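Local atomic coordinates of exoglucanase A (Cellulomonas fimi, PDB entry 7CBD), a protein that hydrolyses 1,4-beta-glucosidic linkages of cellulose with inversion of anomeric configuration, releasing cellobiose from non-reducing chain ends, work done by the catalytic domain described here. Residues A[46-51]-A[344-349]; A[214-217]-A[222-225]; A[309-314]-A[321-326]. One frame throughout, in Å; residues are numbered along the deposited sequence.

Contact 1: residues A[46-51]-A[344-349]; sequences AGQPTA and RFPEAT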
ATOM      1  N   ALA A  46      12.033 -10.270   8.310  1.00  7.81           N
ATOM      2  CA  ALA A  46      13.144  -9.753   7.508  1.00  8.20           C
ATOM      3  C   ALA A  46      13.365 -10.525   6.211  1.00  8.09           C
ATOM      4  O   ALA A  46      14.006 -10.001   5.290  1.00  9.63           O
ATOM      5  CB  ALA A  46      14.432  -9.759   8.334  1.00  8.99           C
ATOM      6  N   GLY A  47      12.857 -11.750   6.111  1.00  7.27           N
ATOM      7  CA  GLY A  47      13.007 -12.515   4.894  1.00  7.18           C
ATOM      8  C   GLY A  47      11.945 -12.271   3.850  1.00  6.97           C
ATOM      9  O   GLY A  47      12.003 -12.873   2.775  1.00  7.93           O
ATOM     10  N   GLN A  48      10.975 -11.398   4.122  1.00  7.22           N
ATOM     11  CA  GLN A  48       9.840 -11.215   3.225  1.00  7.06           C
ATOM     12  C   GLN A  48      10.086 -10.090   2.221  1.00  6.32           C
ATOM     13  O   GLN A  48      10.828  -9.149   2.503  1.00  6.44           O
ATOM     14  CB  GLN A  48       8.590 -10.906   4.040  1.00  8.16           C
ATOM     15  CG  GLN A  48       8.180 -12.093   4.895  1.00  9.31           C
ATOM     16  CD  GLN A  48       7.904 -13.311   4.038  1.00 10.63           C
ATOM     17  OE1 GLN A  48       7.070 -13.251   3.142  1.00 12.10           O
ATOM     18  NE2 GLN A  48       8.632 -14.405   4.277  1.00 12.65           N
ATOM     19  N   PRO A  49       9.460 -10.186   1.043  1.00  6.28           N
ATOM     20  CA  PRO A  49       9.664  -9.183  -0.015  1.00  6.27           C
ATOM     21  C   PRO A  49       8.799  -7.945   0.199  1.00  6.36           C
ATOM     22  O   PRO A  49       7.598  -8.050   0.467  1.00  7.08           O
ATOM     23  CB  PRO A  49       9.235  -9.928  -1.286  1.00  6.65           C
ATOM     24  CG  PRO A  49       8.174 -10.858  -0.806  1.00  6.92           C
ATOM     25  CD  PRO A  49       8.608 -11.298   0.585  1.00  7.13           C
ATOM     26  N   THR A  50       9.412  -6.770   0.041  1.00  5.93           N
ATOM     27  CA  THR A  50       8.737  -5.484   0.154  1.00  5.41           C
ATOM     28  C   THR A  50       9.093  -4.623  -1.052  1.00  5.82           C
ATOM     29  O   THR A  50      10.134  -4.807  -1.689  1.00  6.98           O
ATOM     30  CB  THR A  50       9.165  -4.736   1.430  1.00  6.17           C
ATOM     31  OG1 THR A  50      10.595  -4.621   1.465  1.00  6.33           O
ATOM     32  CG2 THR A  50       8.686  -5.456   2.677  1.00  6.93           C
ATOM     33  N   ALA A  51       8.225  -3.661  -1.354  1.00  5.14           N
ATOM     34  CA  ALA A  51       8.469  -2.783  -2.486  1.00  5.77           C
ATOM     35  C   ALA A  51       9.497  -1.717  -2.140  1.00  5.69           C
ATOM     36  O   ALA A  51       9.600  -1.262  -0.996  1.00  6.35           O
ATOM     37  CB  ALA A  51       7.176  -2.108  -2.935  1.00  6.22           C
ATOM     38  N   ARG A 344      -1.163 -10.976   5.840  1.00  5.70           N
ATOM     39  CA  ARG A 344      -0.681 -12.158   5.138  1.00  6.18           C
ATOM     40  C   ARG A 344       0.672 -11.897   4.488  1.00  5.96           C
ATOM     41  O   ARG A 344       0.915 -10.831   3.913  1.00  6.48           O
ATOM     42  CB  ARG A 344      -1.688 -12.548   4.055  1.00  7.69           C
ATOM     43  CG  ARG A 344      -2.961 -13.179   4.589  1.00  9.85           C
ATOM     44  CD  ARG A 344      -2.787 -14.672   4.785  1.00 12.49           C
ATOM     45  NE  ARG A 344      -2.570 -15.384   3.525  1.00 13.63           N
ATOM     46  CZ  ARG A 344      -3.543 -15.884   2.762  1.00 15.99           C
ATOM     47  NH1 ARG A 344      -4.814 -15.750   3.120  1.00 18.33           N
ATOM     48  NH2 ARG A 344      -3.244 -16.530   1.637  1.00 16.20           N
ATOM     49  N   PHE A 345       1.555 -12.884   4.565  1.00  6.63           N
ATOM     50  CA  PHE A 345       2.834 -12.767   3.893  1.00  6.60           C
ATOM     51  C   PHE A 345       2.620 -12.709   2.379  1.00  5.59           C
ATOM     52  O   PHE A 345       1.652 -13.269   1.849  1.00  6.57           O
ATOM     53  CB  PHE A 345       3.720 -13.964   4.238  1.00  7.25           C
ATOM     54  CG  PHE A 345       4.420 -13.851   5.573  1.00  7.75           C
ATOM     55  CD1 PHE A 345       3.990 -12.955   6.549  1.00  8.18           C
ATOM     56  CD2 PHE A 345       5.516 -14.655   5.849  1.00  9.61           C
ATOM     57  CE1 PHE A 345       4.654 -12.865   7.778  1.00  8.71           C
ATOM     58  CE2 PHE A 345       6.174 -14.564   7.057  1.00 10.26           C
ATOM     59  CZ  PHE A 345       5.747 -13.676   8.024  1.00 10.19           C
ATOM     60  N   PRO A 346       3.505 -12.029   1.657  1.00  5.97           N
ATOM     61  CA  PRO A 346       3.391 -11.996   0.194  1.00  6.70           C
ATOM     62  C   PRO A 346       3.285 -13.394  -0.406  1.00  7.29           C
ATOM     63  O   PRO A 346       3.930 -14.340   0.050  1.00  8.13           O
ATOM     64  CB  PRO A 346       4.680 -11.292  -0.234  1.00  6.95           C
ATOM     65  CG  PRO A 346       4.960 -10.356   0.937  1.00  7.29           C
ATOM     66  CD  PRO A 346       4.597 -11.168   2.152  1.00  7.21           C
ATOM     67  N   GLU A 347       2.458 -13.515  -1.444  1.00  7.82           N
ATOM     68  CA  GLU A 347       2.114 -14.831  -1.968  1.00  7.84           C
ATOM     69  C   GLU A 347       1.516 -14.674  -3.357  1.00  7.83           C
ATOM     70  O   GLU A 347       0.608 -13.861  -3.555  1.00  8.34           O
ATOM     71  CB  GLU A 347       1.099 -15.507  -1.042  1.00 10.50           C
ATOM     72  CG  GLU A 347       0.673 -16.894  -1.481  1.00 11.92           C
ATOM     73  CD  GLU A 347      -0.438 -17.461  -0.617  1.00 15.48           C
ATOM     74  OE1 GLU A 347      -0.788 -16.825   0.400  1.00 16.75           O
ATOM     75  OE2 GLU A 347      -0.966 -18.536  -0.953  1.00 17.35           O
ATOM     76  N   ALA A 348       2.010 -15.460  -4.305  1.00  7.79           N
ATOM     77  CA  ALA A 348       1.454 -15.446  -5.648  1.00  8.94           C
ATOM     78  C   ALA A 348       0.105 -16.152  -5.665  1.00  9.26           C
ATOM     79  O   ALA A 348      -0.095 -17.148  -4.964  1.00 10.25           O
ATOM     80  CB  ALA A 348       2.403 -16.160  -6.604  1.00 11.06           C
ATOM     81  N   THR A 349      -0.820 -15.624  -6.469  1.00 10.12           N
ATOM     82  CA  THR A 349      -2.110 -16.237  -6.777  1.00 11.80           C
ATOM     83  C   THR A 349      -2.754 -16.922  -5.564  1.00 11.46           C
ATOM     84  O   THR A 349      -2.988 -18.135  -5.590  1.00 12.03           O
ATOM     85  CB  THR A 349      -2.006 -17.198  -7.958  1.00 14.27           C
ATOM     86  OG1 THR A 349      -1.039 -18.224  -7.680  1.00 16.32           O
ATOM     87  CG2 THR A 349      -1.595 -16.455  -9.211  1.00 15.09           C
TER
HETATM   88  O   HOH W   1       6.720 -14.508   0.792  1.00 23.50           O

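Contact 2: residues A[214-217]-A[222-225]; sequences EVAK and GFAS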
ATOM      1  N   GLU A 214     -10.855   6.606 -18.417  1.00  7.29           N
ATOM      2  CA  GLU A 214     -10.444   7.796 -19.160  1.00  7.43           C
ATOM      3  C   GLU A 214      -8.928   7.896 -19.221  1.00  7.59           C
ATOM      4  O   GLU A 214      -8.356   8.211 -20.272  1.00  8.06           O
ATOM      5  CB  GLU A 214     -11.008   9.051 -18.503  1.00  8.61           C
ATOM      6  CG  GLU A 214     -12.504   9.167 -18.593  1.00 10.09           C
ATOM      7  CD  GLU A 214     -13.039  10.379 -17.852  1.00 11.71           C
ATOM      8  OE1 GLU A 214     -12.224  11.208 -17.389  1.00 13.21           O
ATOM      9  OE2 GLU A 214     -14.275  10.496 -17.731  1.00 12.90           O
ATOM     10  N   VAL A 215      -8.263   7.655 -18.094  1.00  8.01           N
ATOM     11  CA  VAL A 215      -6.808   7.702 -18.075  1.00  7.35           C
ATOM     12  C   VAL A 215      -6.230   6.653 -19.020  1.00  7.32           C
ATOM     13  O   VAL A 215      -5.344   6.946 -19.832  1.00  7.99           O
ATOM     14  CB  VAL A 215      -6.280   7.561 -16.638  1.00  7.60           C
ATOM     15  CG1 VAL A 215      -4.763   7.375 -16.635  1.00  8.78           C
ATOM     16  CG2 VAL A 215      -6.695   8.785 -15.824  1.00  9.57           C
ATOM     17  N   ALA A 216      -6.754   5.426 -18.963  1.00  7.60           N
ATOM     18  CA  ALA A 216      -6.303   4.390 -19.890  1.00  7.38           C
ATOM     19  C   ALA A 216      -6.430   4.846 -21.344  1.00  7.37           C
ATOM     20  O   ALA A 216      -5.486   4.725 -22.136  1.00  7.36           O
ATOM     21  CB  ALA A 216      -7.101   3.106 -19.657  1.00  8.11           C
ATOM     22  N   LYS A 217      -7.597   5.379 -21.712  1.00  7.08           N
ATOM     23  CA  LYS A 217      -7.834   5.772 -23.095  1.00  8.33           C
ATOM     24  C   LYS A 217      -6.958   6.944 -23.530  1.00  8.12           C
ATOM     25  O   LYS A 217      -6.764   7.138 -24.736  1.00  9.37           O
ATOM     26  CB  LYS A 217      -9.320   6.053 -23.319  1.00  9.65           C
ATOM     27  CG  LYS A 217     -10.162   4.784 -23.305  1.00 11.65           C
ATOM     28  CD  LYS A 217     -11.641   5.061 -23.505  1.00 14.06           C
ATOM     29  CE  LYS A 217     -12.265   5.652 -22.263  1.00 15.05           C
ATOM     30  NZ  LYS A 217     -13.748   5.637 -22.359  1.00 15.76           N
ATOM     31  N   GLY A 222      -3.582   2.630 -24.801  1.00  7.20           N
ATOM     32  CA  GLY A 222      -4.945   2.383 -24.362  1.00  7.47           C
ATOM     33  C   GLY A 222      -4.986   1.473 -23.150  1.00  7.04           C
ATOM     34  O   GLY A 222      -4.158   1.566 -22.237  1.00  7.73           O
ATOM     35  N   PHE A 223      -5.958   0.561 -23.148  1.00  7.68           N
ATOM     36  CA  PHE A 223      -6.156  -0.292 -21.982  1.00  8.20           C
ATOM     37  C   PHE A 223      -4.947  -1.175 -21.701  1.00  9.19           C
ATOM     38  O   PHE A 223      -4.699  -1.526 -20.545  1.00 10.41           O
ATOM     39  CB  PHE A 223      -7.448  -1.095 -22.124  1.00  8.78           C
ATOM     40  CG  PHE A 223      -8.684  -0.254 -21.952  1.00  9.09           C
ATOM     41  CD1 PHE A 223      -9.098   0.134 -20.687  1.00  9.80           C
ATOM     42  CD2 PHE A 223      -9.399   0.195 -23.053  1.00  9.91           C
ATOM     43  CE1 PHE A 223     -10.217   0.939 -20.521  1.00 10.19           C
ATOM     44  CE2 PHE A 223     -10.519   0.997 -22.896  1.00 11.07           C
ATOM     45  CZ  PHE A 223     -10.930   1.366 -21.629  1.00 11.41           C
ATOM     46  N   ALA A 224      -4.156  -1.505 -22.722  1.00  8.81           N
ATOM     47  CA  ALA A 224      -2.970  -2.329 -22.501  1.00  8.90           C
ATOM     48  C   ALA A 224      -1.938  -1.664 -21.594  1.00  7.41           C
ATOM     49  O   ALA A 224      -1.047  -2.352 -21.077  1.00  8.29           O
ATOM     50  CB  ALA A 224      -2.322  -2.681 -23.839  1.00 10.82           C
ATOM     51  N   SER A 225      -2.024  -0.348 -21.399  0.80  6.63           N
ATOM     52  CA  SER A 225      -1.049   0.353 -20.565  0.80  6.42           C
ATOM     53  C   SER A 225      -1.115  -0.058 -19.107  0.80  6.97           C
ATOM     54  O   SER A 225      -0.126   0.118 -18.385  0.80  7.77           O
ATOM     55  CB  SER A 225      -1.277   1.858 -20.646  0.80  6.38           C
ATOM     56  OG  SER A 225      -1.093   2.323 -21.967  0.80  6.08           O
TER

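Contact 3: residues A[309-314]-A[321-326]; sequences SITAST and DANRVD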
ATOM      1  N   SER A 309     -14.902 -14.487  18.193  1.00 18.41           N
ATOM      2  CA  SER A 309     -16.227 -15.032  17.947  1.00 19.43           C
ATOM      3  C   SER A 309     -17.226 -13.890  18.010  1.00 18.91           C
ATOM      4  O   SER A 309     -16.926 -12.808  18.522  1.00 19.59           O
ATOM      5  CB  SER A 309     -16.585 -16.130  18.953  1.00 21.34           C
ATOM      6  OG  SER A 309     -16.617 -15.611  20.268  1.00 22.99           O
ATOM      7  N   ILE A 310     -18.416 -14.133  17.465  1.00 18.45           N
ATOM      8  CA  ILE A 310     -19.422 -13.081  17.386  1.00 18.30           C
ATOM      9  C   ILE A 310     -19.942 -12.764  18.781  1.00 18.11           C
ATOM     10  O   ILE A 310     -20.388 -13.654  19.519  1.00 18.96           O
ATOM     11  CB  ILE A 310     -20.557 -13.483  16.431  1.00 18.70           C
ATOM     12  CG1 ILE A 310     -20.090 -13.397  14.977  1.00 20.06           C
ATOM     13  CG2 ILE A 310     -21.774 -12.587  16.638  1.00 19.07           C
ATOM     14  CD1 ILE A 310     -21.122 -13.882  13.975  1.00 20.90           C
ATOM     15  N   THR A 311     -19.860 -11.492  19.157  1.00 17.84           N
ATOM     16  CA  THR A 311     -20.496 -10.991  20.366  1.00 19.11           C
ATOM     17  C   THR A 311     -21.899 -10.538  19.987  1.00 19.08           C
ATOM     18  O   THR A 311     -22.063  -9.693  19.101  1.00 20.12           O
ATOM     19  CB  THR A 311     -19.698  -9.820  20.935  1.00 22.25           C
ATOM     20  OG1 THR A 311     -18.418 -10.284  21.388  1.00 23.54           O
ATOM     21  CG2 THR A 311     -20.440  -9.180  22.095  1.00 23.71           C
ATOM     22  N   ALA A 312     -22.903 -11.110  20.640  1.00 18.36           N
ATOM     23  CA  ALA A 312     -24.282 -10.803  20.298  1.00 18.60           C
ATOM     24  C   ALA A 312     -24.649  -9.405  20.774  1.00 19.50           C
ATOM     25  O   ALA A 312     -24.229  -8.968  21.851  1.00 19.45           O
ATOM     26  CB  ALA A 312     -25.220 -11.824  20.942  1.00 17.84           C
ATOM     27  N   SER A 313     -25.433  -8.698  19.961  1.00 20.20           N
ATOM     28  CA  SER A 313     -25.960  -7.400  20.352  1.00 21.57           C
ATOM     29  C   SER A 313     -27.181  -7.071  19.505  1.00 23.82           C
ATOM     30  O   SER A 313     -27.265  -7.459  18.337  1.00 24.39           O
ATOM     31  CB  SER A 313     -24.919  -6.288  20.204  1.00 21.34           C
ATOM     32  OG  SER A 313     -25.488  -5.037  20.545  1.00 22.37           O
ATOM     33  N   THR A 314     -28.121  -6.348  20.117  1.00 24.81           N
ATOM     34  CA  THR A 314     -29.296  -5.808  19.443  1.00 26.43           C
ATOM     35  C   THR A 314     -29.033  -4.452  18.799  1.00 26.59           C
ATOM     36  O   THR A 314     -29.869  -3.979  18.020  1.00 28.52           O
ATOM     37  CB  THR A 314     -30.469  -5.690  20.431  1.00 28.76           C
ATOM     38  OG1 THR A 314     -30.100  -4.847  21.532  1.00 30.68           O
ATOM     39  CG2 THR A 314     -30.860  -7.057  20.967  1.00 29.56           C
ATOM     40  N   ASP A 321     -18.873  -2.683  16.540  1.00  9.58           N
ATOM     41  CA  ASP A 321     -17.670  -2.323  17.283  1.00 10.91           C
ATOM     42  C   ASP A 321     -17.086  -3.509  18.043  1.00 11.66           C
ATOM     43  O   ASP A 321     -15.867  -3.571  18.249  1.00 12.01           O
ATOM     44  CB  ASP A 321     -17.956  -1.139  18.208  1.00 11.59           C
ATOM     45  CG  ASP A 321     -18.180   0.160  17.442  1.00 12.70           C
ATOM     46  OD1 ASP A 321     -17.864   0.208  16.227  1.00 12.41           O
ATOM     47  OD2 ASP A 321     -18.679   1.131  18.056  1.00 14.68           O
ATOM     48  N   ALA A 322     -17.923  -4.459  18.461  1.00 11.05           N
ATOM     49  CA  ALA A 322     -17.402  -5.637  19.145  1.00 12.38           C
ATOM     50  C   ALA A 322     -16.848  -6.670  18.173  1.00 11.67           C
ATOM     51  O   ALA A 322     -15.985  -7.468  18.551  1.00 13.96           O
ATOM     52  CB  ALA A 322     -18.494  -6.280  20.002  1.00 13.37           C
ATOM     53  N   ASN A 323     -17.319  -6.672  16.925  1.00 10.98           N
ATOM     54  CA  ASN A 323     -17.040  -7.763  16.006  1.00 10.20           C
ATOM     55  C   ASN A 323     -16.094  -7.412  14.867  1.00  9.04           C
ATOM     56  O   ASN A 323     -15.625  -8.330  14.182  1.00 10.42           O
ATOM     57  CB  ASN A 323     -18.349  -8.342  15.453  1.00 10.69           C
ATOM     58  CG  ASN A 323     -19.153  -9.052  16.520  1.00 13.15           C
ATOM     59  OD1 ASN A 323     -18.614  -9.866  17.269  1.00 15.33           O
ATOM     60  ND2 ASN A 323     -20.441  -8.745  16.605  1.00 14.16           N
ATOM     61  N   ARG A 324     -15.790  -6.134  14.645  1.00  7.90           N
ATOM     62  CA  ARG A 324     -14.850  -5.761  13.600  1.00  8.31           C
ATOM     63  C   ARG A 324     -13.419  -6.024  14.045  1.00  7.47           C
ATOM     64  O   ARG A 324     -13.059  -5.780  15.200  1.00  8.54           O
ATOM     65  CB  ARG A 324     -15.015  -4.285  13.234  1.00  7.88           C
ATOM     66  CG  ARG A 324     -14.796  -3.256  14.354  1.00  8.98           C
ATOM     67  CD  ARG A 324     -15.104  -1.886  13.785  1.00  8.54           C
ATOM     68  NE  ARG A 324     -15.399  -0.807  14.727  1.00  9.09           N
ATOM     69  CZ  ARG A 324     -14.515   0.090  15.155  1.00  9.64           C
ATOM     70  NH1 ARG A 324     -13.237  -0.007  14.818  1.00  9.96           N
ATOM     71  NH2 ARG A 324     -14.910   1.073  15.948  1.00 10.34           N
ATOM     72  N   VAL A 325     -12.600  -6.530  13.118  1.00  6.90           N
ATOM     73  CA  VAL A 325     -11.185  -6.690  13.426  1.00  7.36           C
ATOM     74  C   VAL A 325     -10.434  -5.382  13.226  1.00  6.95           C
ATOM     75  O   VAL A 325      -9.450  -5.124  13.925  1.00  7.20           O
ATOM     76  CB  VAL A 325     -10.526  -7.878  12.695  1.00  8.47           C
ATOM     77  CG1 VAL A 325     -11.288  -9.170  12.980  1.00  9.04           C
ATOM     78  CG2 VAL A 325     -10.424  -7.622  11.199  1.00  9.01           C
ATOM     79  N   ASP A 326     -10.862  -4.542  12.280  1.00  7.19           N
ATOM     80  CA  ASP A 326     -10.268  -3.217  12.137  1.00  6.12           C
ATOM     81  C   ASP A 326     -10.605  -2.425  13.391  1.00  6.39           C
ATOM     82  O   ASP A 326     -11.777  -2.115  13.631  1.00  7.50           O
ATOM     83  CB  ASP A 326     -10.850  -2.542  10.899  1.00  7.08           C
ATOM     84  CG  ASP A 326     -10.136  -1.248  10.537  1.00  6.74           C
ATOM     85  OD1 ASP A 326      -9.572  -0.577  11.430  1.00  6.66           O
ATOM     86  OD2 ASP A 326     -10.157  -0.891   9.344  1.00  7.32           O
TER
HETATM   87  O   HOH W   2     -16.568 -10.315  19.485  1.00 18.86           O

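Contact 1: residues A[46-51]-A[344-349]
The CA atoms of P49 and P346, 6.9 Å apart, are the nearest pair across the two segments, and no direct hydrogen bond joins residues 46-51 to 344-349. Side chains and one water make the contact instead. The amide of Q48 stacks on the F345 ring near its rim, CD lying 3.3 Å from F345 CD2, with the two planes tilted 28° to each other. Further back along the chain, CG of Q48 sits over the same face in a CH-pi contact, 4.0 Å from the ring centroid. The bend at chi2 (-59°) folds the glutamine over, so that methylene and amide both meet the ring. A glutamine suits this place because its flat end can stack while its oxygen stays available: Q48 OE1 accepts from a water at 2.7 Å, and that water also donates to P346 O at 2.9 Å. With an alanine at Q48, the F345 face would probably lose its stacked cover and the water one of its two acceptors. Beside this the prolines pack as compact apolar rings, P49 CG against P346 CB at 3.6 Å. Within 344-349, R344 NH2 forms a hydrogen-bonded salt bridge with E347 OE1, on the syn side, at 2.8 Å, tying together the residues that flank F345 and P346. W363 touches Q48 and P346 and meets the F345 ring steeply, while its backbone bonds to A51. The segments thus join the approach to strand 52-54 with the residues leading into strand 347-348, which pairs antiparallel with strand 358-362 in the distorted beta/alpha barrel of glycoside hydrolase family 6.

Contact 2: residues A[214-217]-A[222-225]
The phenyl ring of F223 is met by two aliphatic groups of residues 214-217, both arriving obliquely: A216 CB at the CD1-CE1 bond and K217 CG at the CE2-CZ bond. The F286 ring adds an edge-to-face partner. This is the helix-to-strand turn of a beta-alpha-beta unit in the family 6 barrel, where helix 202-218 ends and the chain turns back toward strand 228-231. A216 CB lies 3.7 Å from F223 CD1, and a methyl fits this buried helix position, short enough to let the ring settle close to the helix. K217 does its part with the hydrocarbon portion of an otherwise exposed side chain: CG approaches F223 CE2 to 3.8 Å. With CG anti to its carbonyl carbon (chi1 -71°), the lysine runs beside the phenylalanine in the same direction, which suits a long chain with an apolar stem and a charged end. Glycine is well placed at 222, since its positive phi of 68° is one that other residues reach less readily. G222 CA comes to 3.3 Å from A216 O, a CA-H...O contact to a carbonyl that also accepts from T219 OG1. After the turn a short 3-10 segment begins, and S225 N donates to G222 O at 3.0 Å.

Contact 3: residues A[309-314]-A[321-326]
N323 holds T311 by both polar groups of its backbone: T311 N donates to N323 OD1 at 2.8 Å, nearly straight at 168°, and N323 ND2 donates to T311 O at 3.1 Å. The side-chain amide thereby imitates an extended peptide neighbour, and the loop leading into helix 316-323 is fastened to the last turn of that same helix, closing a small loop-helix unit at the surface of the family 6 catalytic domain. Asparagine suits the task because it offers an acceptor and a donor in one flat group. The incoming T311 N lies in the carbonyl plane of N323 on a lone pair, whereas ND2 meets T311 O tilted 17° from that carbonyl's plane. A water hydrogen-bonded to T311 OG1 at 2.7 Å also lies within hydrogen-bonding distance of N323 OD1 and S309 O, bridging the segments. R324 forms a salt bridge with D321, NE and NH2 both donating side-on to D321 OD1 at 3.1 Å. R324 NH1 donates to D326 O at 2.8 Å, so the guanidinium links D321 to the D326 carbonyl after the helix end; F261 adds a cation-pi contact. Packing across the contact is slight. A chi1 of -66° sets T311 CG2 anti to the backbone N, where it lies 4.1 Å from A322 CB; T311 CB itself is 3.9 Å from A322 CB.

Overall arrangement
All three contacts belong to the one family 6 catalytic domain, yet none touches another. Contact 1 spans nearly 300 residues and joins residues beside strands 52-54 and 358-362, near where the run of parallel strands comes round, so contacts 2 and 3 both fall within the chain it encloses. Those two are local closures: contact 2 between the end of helix 202-218 and the residues after it, contact 3 between the end of helix 316-323 and the loop before it. Their centres lie about 42 Å apart, while the centre of contact 1 is about 29 Å from that of contact 2 and 30 Å from that of contact 3. All lie away from the predicted catalytic residues D149 and D371.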